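Local coordinates for N-acetylneuraminic acid outer membrane channel protein NanC (Escherichia coli, PDB 2WJQ), which forms a monomeric, weakly anion-selective beta-barrel channel that lets the sialic acid N-acetylneuraminic acid cross the bacterial outer membrane, at residues 9-14 / 203-208; 168-173 / 186-191; 17-22 / 35-40. All coordinates share one frame; numbering follows the deposited sequence.

Contact 1: 9-14 / 203-208. With OCT (N-octane), chain F; LDA (lauryl dimethylamine-N-oxide), chain M.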
# COMPACT_ATOMS: atom_id res chain seq x y z
N TYR A 9 -5.10 0.64 -13.91
CA TYR A 9 -6.52 0.53 -14.22
C TYR A 9 -7.15 -0.51 -13.30
O TYR A 9 -6.61 -1.60 -13.12
CB TYR A 9 -6.74 0.12 -15.67
CG TYR A 9 -8.20 0.04 -16.04
CD1 TYR A 9 -8.97 1.19 -16.16
CD2 TYR A 9 -8.82 -1.20 -16.23
CE1 TYR A 9 -10.33 1.11 -16.50
CE2 TYR A 9 -10.18 -1.28 -16.55
CZ TYR A 9 -10.92 -0.12 -16.69
OH TYR A 9 -12.25 -0.21 -17.00
N ARG A 10 -8.31 -0.17 -12.75
CA ARG A 10 -9.07 -1.09 -11.93
C ARG A 10 -10.32 -1.52 -12.70
O ARG A 10 -11.11 -0.67 -13.12
CB ARG A 10 -9.47 -0.40 -10.65
CG ARG A 10 -8.29 -0.04 -9.77
CD ARG A 10 -8.86 0.15 -8.41
NE ARG A 10 -7.95 0.62 -7.38
CZ ARG A 10 -8.28 0.60 -6.10
NH1 ARG A 10 -9.48 0.13 -5.73
NH2 ARG A 10 -7.45 1.03 -5.19
N SER A 11 -10.48 -2.83 -12.88
CA SER A 11 -11.51 -3.40 -13.76
C SER A 11 -12.94 -3.33 -13.19
O SER A 11 -13.90 -3.20 -13.95
CB SER A 11 -11.18 -4.86 -14.06
OG SER A 11 -11.48 -5.66 -12.91
N GLY A 12 -13.09 -3.44 -11.88
CA GLY A 12 -14.43 -3.44 -11.27
C GLY A 12 -14.99 -2.05 -11.20
O GLY A 12 -16.11 -1.79 -11.62
N SER A 13 -14.18 -1.12 -10.71
CA SER A 13 -14.57 0.27 -10.60
C SER A 13 -14.43 1.08 -11.90
O SER A 13 -14.84 2.23 -11.93
CB SER A 13 -13.76 0.95 -9.49
OG SER A 13 -13.80 0.18 -8.30
N HIS A 14 -13.85 0.49 -12.94
CA HIS A 14 -13.64 1.20 -14.21
C HIS A 14 -12.94 2.54 -13.98
O HIS A 14 -13.43 3.59 -14.38
CB HIS A 14 -14.96 1.46 -14.94
CG HIS A 14 -15.64 0.22 -15.43
ND1 HIS A 14 -15.79 -0.07 -16.77
CD2 HIS A 14 -16.23 -0.80 -14.75
CE1 HIS A 14 -16.44 -1.22 -16.90
NE2 HIS A 14 -16.70 -1.69 -15.69
N SER A 203 -15.80 -7.72 -8.64
CA SER A 203 -14.43 -8.23 -8.66
C SER A 203 -13.49 -7.10 -9.11
O SER A 203 -13.74 -6.46 -10.11
CB SER A 203 -14.36 -9.45 -9.60
OG SER A 203 -13.08 -10.01 -9.58
N GLU A 204 -12.44 -6.81 -8.35
CA GLU A 204 -11.57 -5.68 -8.63
C GLU A 204 -10.16 -6.16 -9.00
O GLU A 204 -9.32 -6.41 -8.14
CB GLU A 204 -11.50 -4.75 -7.40
CG GLU A 204 -10.79 -3.40 -7.63
CD GLU A 204 -11.68 -2.36 -8.31
OE1 GLU A 204 -11.80 -1.23 -7.81
OE2 GLU A 204 -12.25 -2.69 -9.36
N ASN A 205 -9.92 -6.32 -10.30
CA ASN A 205 -8.60 -6.65 -10.84
C ASN A 205 -7.89 -5.34 -11.15
O ASN A 205 -8.49 -4.42 -11.67
CB ASN A 205 -8.73 -7.48 -12.11
CG ASN A 205 -9.40 -8.83 -11.86
OD1 ASN A 205 -10.54 -9.07 -12.27
ND2 ASN A 205 -8.69 -9.71 -11.19
N SER A 206 -6.62 -5.24 -10.80
CA SER A 206 -5.88 -4.00 -10.98
C SER A 206 -4.61 -4.30 -11.77
O SER A 206 -3.87 -5.24 -11.44
CB SER A 206 -5.59 -3.39 -9.61
OG SER A 206 -4.68 -2.31 -9.67
N TYR A 207 -4.39 -3.54 -12.82
CA TYR A 207 -3.24 -3.73 -13.70
C TYR A 207 -2.46 -2.44 -13.70
O TYR A 207 -3.02 -1.39 -14.04
CB TYR A 207 -3.72 -4.06 -15.11
CG TYR A 207 -4.74 -5.19 -15.14
CD1 TYR A 207 -6.12 -4.93 -15.12
CD2 TYR A 207 -4.32 -6.52 -15.17
CE1 TYR A 207 -7.05 -5.98 -15.14
CE2 TYR A 207 -5.25 -7.57 -15.20
CZ TYR A 207 -6.60 -7.30 -15.18
OH TYR A 207 -7.50 -8.36 -15.20
N ARG A 208 -1.18 -2.51 -13.35
CA ARG A 208 -0.33 -1.32 -13.20
C ARG A 208 1.00 -1.43 -13.93
O ARG A 208 1.57 -2.52 -14.10
CB ARG A 208 -0.08 -1.05 -11.72
CG ARG A 208 -1.32 -0.60 -10.95
CD ARG A 208 -1.13 -0.74 -9.48
NE ARG A 208 -2.31 -0.27 -8.76
CZ ARG A 208 -2.49 -0.43 -7.45
NH1 ARG A 208 -1.57 -1.02 -6.70
NH2 ARG A 208 -3.59 0.03 -6.90
C1 OCT F . -5.14 -0.66 -19.56
C2 OCT F . -6.54 -1.19 -19.89
C3 OCT F . -7.59 -0.06 -19.91
C4 OCT F . -8.99 -0.66 -20.08
C5 OCT F . -10.03 0.34 -20.61
C6 OCT F . -11.27 -0.41 -21.10
C7 OCT F . -12.40 0.53 -21.53
C8 OCT F . -13.06 0.05 -22.82
N1 LDA M . -9.29 9.37 -18.14
O1 LDA M . -9.32 10.43 -18.80
CM1 LDA M . -10.48 9.33 -17.28
CM2 LDA M . -9.40 8.22 -19.06
C1 LDA M . -8.08 9.27 -17.32
C2 LDA M . -6.81 9.30 -18.17
C3 LDA M . -5.57 9.06 -17.31
C4 LDA M . -4.85 7.76 -17.66
C5 LDA M . -3.82 7.37 -16.60
C6 LDA M . -2.78 6.36 -17.09
C7 LDA M . -3.18 4.92 -16.79
C8 LDA M . -2.17 3.90 -17.29
C9 LDA M . -2.78 2.50 -17.25
C10 LDA M . -1.75 1.38 -17.38
C11 LDA M . -2.44 0.06 -17.69
C12 LDA M . -1.68 -1.14 -17.12
O HOH W 1 -13.72 -6.70 -12.84
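Tyr9 and Tyr207 form an antiparallel hydrogen-bonded pair where the first strand of the NanC beta-barrel, 2-10, meets the last, 199-214, and closes it. Backbone bonds run Tyr9 N to Tyr207 O (2.9 Å) and Tyr207 N to Tyr9 O; a third, Ser11 N to Asn205 O (2.8 Å), carries the pairing past Arg10 and Ser206 into the extracellular turn. Glu204 grips that turn through OE2, which takes the amide of Ser13 on its syn lone pair (2.8 Å) and, more weakly, that of Gly12. Bent at chi2 (80°), the Glu204 chain also brings OE1 to the guanidinium edge of Arg10, a long, weak salt bridge at NH1 (3.4 Å) with the two planes almost perpendicular; Arg10 NE pairs more strongly with Glu17. With an alanine at Glu204, the Gly12 and Ser13 amides lose their carboxylate acceptor and Arg10 NH1 its weak partner, and the turn would probably be freer to shift. On the outer face, n-octane C4 lies over the centre of the Tyr9 ring, 3.8 Å from CE2. Ser11 OG accepts the Asn205 amide (3.1 Å from N) and shares a water with Ser203 O.

Contact 2: 168-173 / 186-191. With OCT (N-octane), chain H; OCT (N-octane), chain G.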
# COMPACT_ATOMS: atom_id res chain seq x y z
N GLU A 168 -6.18 -7.65 -0.18
CA GLU A 168 -5.50 -7.25 -1.39
C GLU A 168 -4.27 -8.15 -1.55
O GLU A 168 -3.60 -8.52 -0.58
CB GLU A 168 -5.03 -5.79 -1.35
CG GLU A 168 -6.15 -4.74 -1.13
CD GLU A 168 -5.63 -3.29 -1.06
OE1 GLU A 168 -4.45 -3.07 -1.40
OE2 GLU A 168 -6.40 -2.37 -0.70
N ASN A 169 -4.00 -8.52 -2.80
CA ASN A 169 -2.79 -9.23 -3.14
C ASN A 169 -2.18 -8.57 -4.36
O ASN A 169 -2.83 -8.51 -5.41
CB ASN A 169 -3.08 -10.69 -3.41
CG ASN A 169 -3.25 -11.46 -2.16
OD1 ASN A 169 -2.27 -11.93 -1.56
ND2 ASN A 169 -4.51 -11.61 -1.73
N ALA A 170 -0.95 -8.07 -4.18
CA ALA A 170 -0.20 -7.36 -5.19
C ALA A 170 1.03 -8.16 -5.61
O ALA A 170 1.81 -8.64 -4.75
CB ALA A 170 0.24 -5.97 -4.65
N PHE A 171 1.24 -8.26 -6.92
CA PHE A 171 2.34 -9.01 -7.51
C PHE A 171 3.08 -8.07 -8.44
O PHE A 171 2.50 -7.52 -9.38
CB PHE A 171 1.82 -10.21 -8.29
CG PHE A 171 0.97 -11.12 -7.48
CD1 PHE A 171 -0.40 -10.96 -7.46
CD2 PHE A 171 1.54 -12.09 -6.68
CE1 PHE A 171 -1.21 -11.78 -6.70
CE2 PHE A 171 0.74 -12.92 -5.89
CZ PHE A 171 -0.65 -12.75 -5.91
N VAL A 172 4.36 -7.84 -8.14
CA VAL A 172 5.18 -6.88 -8.85
C VAL A 172 6.40 -7.56 -9.46
O VAL A 172 7.16 -8.24 -8.76
CB VAL A 172 5.64 -5.75 -7.91
CG1 VAL A 172 6.40 -4.70 -8.71
CG2 VAL A 172 4.44 -5.09 -7.19
N LEU A 173 6.60 -7.37 -10.76
CA LEU A 173 7.83 -7.79 -11.43
C LEU A 173 8.64 -6.54 -11.80
O LEU A 173 8.19 -5.72 -12.59
CB LEU A 173 7.51 -8.62 -12.69
CG LEU A 173 8.73 -9.16 -13.45
CD1 LEU A 173 9.49 -10.15 -12.59
CD2 LEU A 173 8.33 -9.78 -14.79
N GLU A 186 2.72 -4.80 -12.71
CA GLU A 186 2.06 -5.21 -11.49
C GLU A 186 0.63 -5.66 -11.75
O GLU A 186 -0.08 -5.06 -12.57
CB GLU A 186 2.14 -4.06 -10.48
CG GLU A 186 1.26 -4.20 -9.26
CD GLU A 186 1.39 -3.03 -8.29
OE1 GLU A 186 0.61 -2.98 -7.32
OE2 GLU A 186 2.28 -2.16 -8.49
N TYR A 187 0.24 -6.73 -11.07
CA TYR A 187 -1.15 -7.17 -11.04
C TYR A 187 -1.57 -7.20 -9.59
O TYR A 187 -0.83 -7.75 -8.74
CB TYR A 187 -1.32 -8.57 -11.66
CG TYR A 187 -2.67 -9.14 -11.35
CD1 TYR A 187 -3.79 -8.68 -12.01
CD2 TYR A 187 -2.83 -10.09 -10.34
CE1 TYR A 187 -5.05 -9.15 -11.70
CE2 TYR A 187 -4.09 -10.55 -10.01
CZ TYR A 187 -5.20 -10.08 -10.70
OH TYR A 187 -6.45 -10.54 -10.38
N ASP A 188 -2.74 -6.62 -9.29
CA ASP A 188 -3.34 -6.74 -7.96
C ASP A 188 -4.75 -7.33 -8.03
O ASP A 188 -5.51 -7.05 -8.96
CB ASP A 188 -3.42 -5.40 -7.23
CG ASP A 188 -2.25 -4.53 -7.50
OD1 ASP A 188 -1.17 -4.83 -6.94
OD2 ASP A 188 -2.40 -3.56 -8.28
N TYR A 189 -5.07 -8.19 -7.08
CA TYR A 189 -6.46 -8.58 -6.88
C TYR A 189 -6.90 -7.92 -5.57
O TYR A 189 -6.33 -8.15 -4.52
CB TYR A 189 -6.67 -10.10 -6.87
CG TYR A 189 -8.12 -10.45 -6.70
CD1 TYR A 189 -8.58 -11.11 -5.56
CD2 TYR A 189 -9.05 -10.04 -7.64
CE1 TYR A 189 -9.94 -11.38 -5.39
CE2 TYR A 189 -10.39 -10.32 -7.49
CZ TYR A 189 -10.83 -10.99 -6.37
OH TYR A 189 -12.18 -11.23 -6.27
N LEU A 190 -7.90 -7.06 -5.66
CA LEU A 190 -8.31 -6.24 -4.52
C LEU A 190 -9.64 -6.71 -3.95
O LEU A 190 -10.39 -5.92 -3.39
CB LEU A 190 -8.39 -4.77 -4.98
CG LEU A 190 -7.09 -4.20 -5.58
CD1 LEU A 190 -7.22 -2.74 -5.99
CD2 LEU A 190 -5.93 -4.37 -4.61
N ASP A 191 -9.93 -8.01 -4.09
CA ASP A 191 -11.18 -8.57 -3.53
C ASP A 191 -12.37 -8.03 -4.34
O ASP A 191 -12.19 -7.45 -5.43
CB ASP A 191 -11.27 -8.19 -2.04
CG ASP A 191 -12.00 -9.22 -1.19
OD1 ASP A 191 -13.16 -9.58 -1.53
OD2 ASP A 191 -11.43 -9.62 -0.14
C1 OCT H . -1.38 -15.44 -9.06
C2 OCT H . -2.34 -14.29 -9.42
C3 OCT H . -3.75 -14.79 -9.77
C4 OCT H . -4.81 -14.25 -8.78
C5 OCT H . -6.17 -14.95 -8.94
C6 OCT H . -7.34 -13.98 -9.16
C7 OCT H . -7.92 -14.09 -10.59
C8 OCT H . -9.45 -14.10 -10.60
C1 OCT G . -2.42 -12.65 -13.37
C2 OCT G . -3.60 -12.04 -14.14
C3 OCT G . -4.95 -12.60 -13.66
C4 OCT G . -6.08 -12.12 -14.57
C5 OCT G . -7.48 -12.41 -14.00
C6 OCT G . -8.56 -11.67 -14.80
C7 OCT G . -9.66 -12.61 -15.33
C8 OCT G . -10.12 -12.19 -16.73
O HOH W 2 -6.86 -10.34 -2.54
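Phe171 and Tyr187, an antiparallel hydrogen-bonded pair, point the same way side by side, with Phe171 CD1 3.9 Å from Tyr187 CD2 at the edge of the tyrosine ring. Tyr187 CG lies opposite its backbone N (chi1 167°) and Phe171 CG beside its own (chi1 -56°), which brings these ring edges together. One n-octane covers the Tyr187 ring over its centre, with C3 3.9 Å from CZ, and a second lies over the rim of Phe171. The backbones exchange two bonds, Phe171 N to Tyr187 O (2.8 Å) and Tyr187 N to Phe171 O; Asn169 and Tyr189 repeat the pattern. On the other face, Val172 CG2 crosses the extended Glu186 chain at its carboxyl carbon CD (3.8 Å), and Leu190 CD2 rests on Glu168 CG (3.5 Å). A water links Asn169 ND2 (2.8 Å) to Tyr189 O. Farther out, Asn169 OD1 is held by Thr148 and Trp146 of the preceding strand; Arg208 forms salt bridges with Glu186 and Asp188, and Ser206 bonds Asp188. In this transmembrane hairpin, strands 165-175 and 181-189, the aromatic face meets alkyl chains and the acid face meets Arg208, as expected of a porin beta-barrel with a lipid-facing outside and a polar interior.

Contact 3: 17-22 / 35-40. With LDA (lauryl dimethylamine-N-oxide), chain L; LDA (lauryl dimethylamine-N-oxide), chain M.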
# COMPACT_ATOMS: atom_id res chain seq x y z
N GLU A 17 -5.92 5.10 -12.30
CA GLU A 17 -5.19 5.84 -11.27
C GLU A 17 -3.76 6.12 -11.68
O GLU A 17 -3.18 5.38 -12.50
CB GLU A 17 -5.25 5.13 -9.90
CG GLU A 17 -5.06 3.64 -9.92
CD GLU A 17 -5.19 3.00 -8.53
OE1 GLU A 17 -4.90 3.68 -7.50
OE2 GLU A 17 -5.55 1.81 -8.47
N THR A 18 -3.23 7.22 -11.14
CA THR A 18 -1.82 7.52 -11.28
C THR A 18 -1.26 7.84 -9.90
O THR A 18 -1.97 8.37 -9.03
CB THR A 18 -1.54 8.68 -12.26
OG1 THR A 18 -2.04 9.90 -11.72
CG2 THR A 18 -2.18 8.44 -13.60
N ARG A 19 0.01 7.49 -9.71
CA ARG A 19 0.73 7.84 -8.52
C ARG A 19 2.10 8.48 -8.85
O ARG A 19 2.80 8.01 -9.74
CB ARG A 19 0.95 6.59 -7.67
CG ARG A 19 1.51 6.89 -6.27
CD ARG A 19 1.69 5.63 -5.46
NE ARG A 19 2.77 4.82 -6.03
CZ ARG A 19 3.27 3.71 -5.50
NH1 ARG A 19 2.80 3.24 -4.35
NH2 ARG A 19 4.26 3.07 -6.13
N LEU A 20 2.44 9.54 -8.13
CA LEU A 20 3.79 10.10 -8.13
C LEU A 20 4.27 10.02 -6.68
O LEU A 20 3.62 10.56 -5.79
CB LEU A 20 3.76 11.57 -8.52
CG LEU A 20 3.34 11.94 -9.93
CD1 LEU A 20 1.91 11.54 -10.23
CD2 LEU A 20 3.52 13.48 -10.10
N LYS A 21 5.40 9.36 -6.46
CA LYS A 21 5.90 9.08 -5.12
C LYS A 21 7.39 9.40 -5.04
O LYS A 21 8.17 8.96 -5.92
CB LYS A 21 5.67 7.62 -4.80
CG LYS A 21 6.21 7.11 -3.47
CD LYS A 21 5.87 5.61 -3.32
CE LYS A 21 6.18 5.09 -1.93
NZ LYS A 21 6.03 3.61 -1.87
N VAL A 22 7.80 10.14 -4.01
CA VAL A 22 9.22 10.38 -3.78
C VAL A 22 9.57 9.85 -2.40
O VAL A 22 8.85 10.12 -1.41
CB VAL A 22 9.58 11.90 -3.93
CG1 VAL A 22 8.82 12.75 -2.93
CG2 VAL A 22 11.10 12.13 -3.80
N GLU A 35 3.56 11.04 -1.42
CA GLU A 35 2.96 10.72 -2.70
C GLU A 35 1.62 11.38 -2.93
O GLU A 35 0.93 11.78 -1.98
CB GLU A 35 2.77 9.21 -2.83
CG GLU A 35 1.77 8.65 -1.87
CD GLU A 35 1.64 7.14 -1.99
OE1 GLU A 35 2.65 6.44 -1.78
OE2 GLU A 35 0.51 6.65 -2.27
N SER A 36 1.27 11.47 -4.20
CA SER A 36 -0.02 11.98 -4.63
C SER A 36 -0.62 10.92 -5.52
O SER A 36 0.09 10.39 -6.38
CB SER A 36 0.20 13.26 -5.42
OG SER A 36 -1.01 13.79 -5.93
N ASN A 37 -1.89 10.62 -5.31
CA ASN A 37 -2.64 9.65 -6.09
C ASN A 37 -3.83 10.33 -6.72
O ASN A 37 -4.49 11.16 -6.07
CB ASN A 37 -3.16 8.50 -5.21
CG ASN A 37 -2.07 7.62 -4.70
OD1 ASN A 37 -1.57 6.75 -5.42
ND2 ASN A 37 -1.71 7.80 -3.44
N THR A 38 -4.11 10.00 -7.98
CA THR A 38 -5.27 10.53 -8.69
C THR A 38 -6.13 9.32 -9.11
O THR A 38 -5.61 8.19 -9.30
CB THR A 38 -4.86 11.45 -9.88
OG1 THR A 38 -3.93 12.45 -9.41
CG2 THR A 38 -6.05 12.20 -10.48
N TRP A 39 -7.42 9.55 -9.23
CA TRP A 39 -8.39 8.51 -9.52
C TRP A 39 -9.41 9.14 -10.46
O TRP A 39 -9.95 10.20 -10.12
CB TRP A 39 -9.05 8.06 -8.21
CG TRP A 39 -10.24 7.15 -8.32
CD1 TRP A 39 -11.50 7.48 -8.79
CD2 TRP A 39 -10.31 5.78 -7.93
NE1 TRP A 39 -12.33 6.39 -8.72
CE2 TRP A 39 -11.63 5.34 -8.19
CE3 TRP A 39 -9.39 4.88 -7.39
CZ2 TRP A 39 -12.04 4.03 -7.92
CZ3 TRP A 39 -9.80 3.59 -7.12
CH2 TRP A 39 -11.12 3.17 -7.38
N ASN A 40 -9.63 8.52 -11.63
CA ASN A 40 -10.58 8.98 -12.65
C ASN A 40 -11.43 7.81 -13.14
O ASN A 40 -10.91 6.89 -13.79
CB ASN A 40 -9.85 9.56 -13.85
CG ASN A 40 -9.23 10.93 -13.60
OD1 ASN A 40 -8.02 11.05 -13.45
ND2 ASN A 40 -10.07 11.97 -13.59
N1 LDA L . -3.77 18.18 -5.62
O1 LDA L . -4.52 19.11 -6.02
CM1 LDA L . -4.48 17.44 -4.57
CM2 LDA L . -3.50 17.30 -6.77
C1 LDA L . -2.51 18.72 -5.09
C2 LDA L . -1.53 17.59 -4.82
C3 LDA L . -0.53 17.94 -3.73
C4 LDA L . 0.89 18.04 -4.27
C5 LDA L . 1.89 18.32 -3.15
C6 LDA L . 3.22 17.62 -3.41
C7 LDA L . 3.14 16.12 -3.12
C8 LDA L . 4.44 15.42 -3.50
C9 LDA L . 4.21 14.23 -4.43
C10 LDA L . 5.54 13.71 -4.97
C11 LDA L . 6.00 14.48 -6.20
C12 LDA L . 7.48 14.87 -6.10
N1 LDA M . -9.29 9.37 -18.14
O1 LDA M . -9.32 10.43 -18.80
CM1 LDA M . -10.48 9.33 -17.28
CM2 LDA M . -9.40 8.22 -19.06
C1 LDA M . -8.08 9.27 -17.32
C2 LDA M . -6.81 9.30 -18.17
C3 LDA M . -5.57 9.06 -17.31
C4 LDA M . -4.85 7.76 -17.66
C5 LDA M . -3.82 7.37 -16.60
C6 LDA M . -2.78 6.36 -17.09
C7 LDA M . -3.18 4.92 -16.79
C8 LDA M . -2.17 3.90 -17.29
C9 LDA M . -2.78 2.50 -17.25
C10 LDA M . -1.75 1.38 -17.38
C11 LDA M . -2.44 0.06 -17.69
C12 LDA M . -1.68 -1.14 -17.12
O HOH W 3 -2.33 4.92 -7.48
O HOH W 4 0.52 4.08 -2.61
O HOH W 5 2.93 3.92 -0.77
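Glu17 meets strand 30-41 through its CB and the carbonyl oxygen of Thr38, in an antiparallel transmembrane hairpin of the porin beta-barrel. Its carboxylate reaches Asn37 through a water that donates to both Glu17 OE1 and Asn37 OD1, while OE2 faces Arg10 and Arg208. Thr18 pairs with Thr38 by two backbone bonds of unequal length: Thr38 N to Thr18 O is 2.9 Å, whereas Thr18 N lies 3.2 Å from Thr38 O, above the carbonyl plane. Thr18 CG2 turns outward to C5 of a detergent tail (3.6 Å). Arg19 lies alongside Asn37, its CG 3.2 Å from OD1; a bend at chi3 (69°) then carries the guanidinium across Glu35, and a water joins Arg19 NH1 to Glu35 OE2. Leu20, on the outer surface, pairs with Ser36 through two backbone bonds. Lys21 stays extended and crosses Glu35, its CD lying over the centre of the Arg19 guanidinium; both cations lie near Glu35 without a direct salt bridge, which would probably favour its ionised form. Glu35 OE1 accepts a hydrogen bond from a water (2.7 Å) that is weakly bonded to Lys21 NZ, and Glu35 OE2 takes Asn37 ND2 on its anti lone pair at 2.8 Å.

In the fold
All three contacts are strand pairings of one barrel wall. Contact 1 closes the barrel, with contacts 2 and 3 nested in the chain between its ends. Contact 2 adjoins it, centres about 10 Å apart, through backbone bonds from Asp188 N to Ser206 O (2.8 Å) and from Leu190 N to Glu204 O. Contact 3 lies on its other flank, centres about 15 Å apart, where Glu17 OE2 binds Arg10 NE (2.9 Å) and Arg208 NH2 (3.1 Å), and Trp39 packs on Arg10. Contacts 2 and 3 do not touch, yet Arg208 bridges their acids. These charges face inward, consistent with a channel for an acidic sugar; outside, one detergent molecule touches contacts 1 and 3.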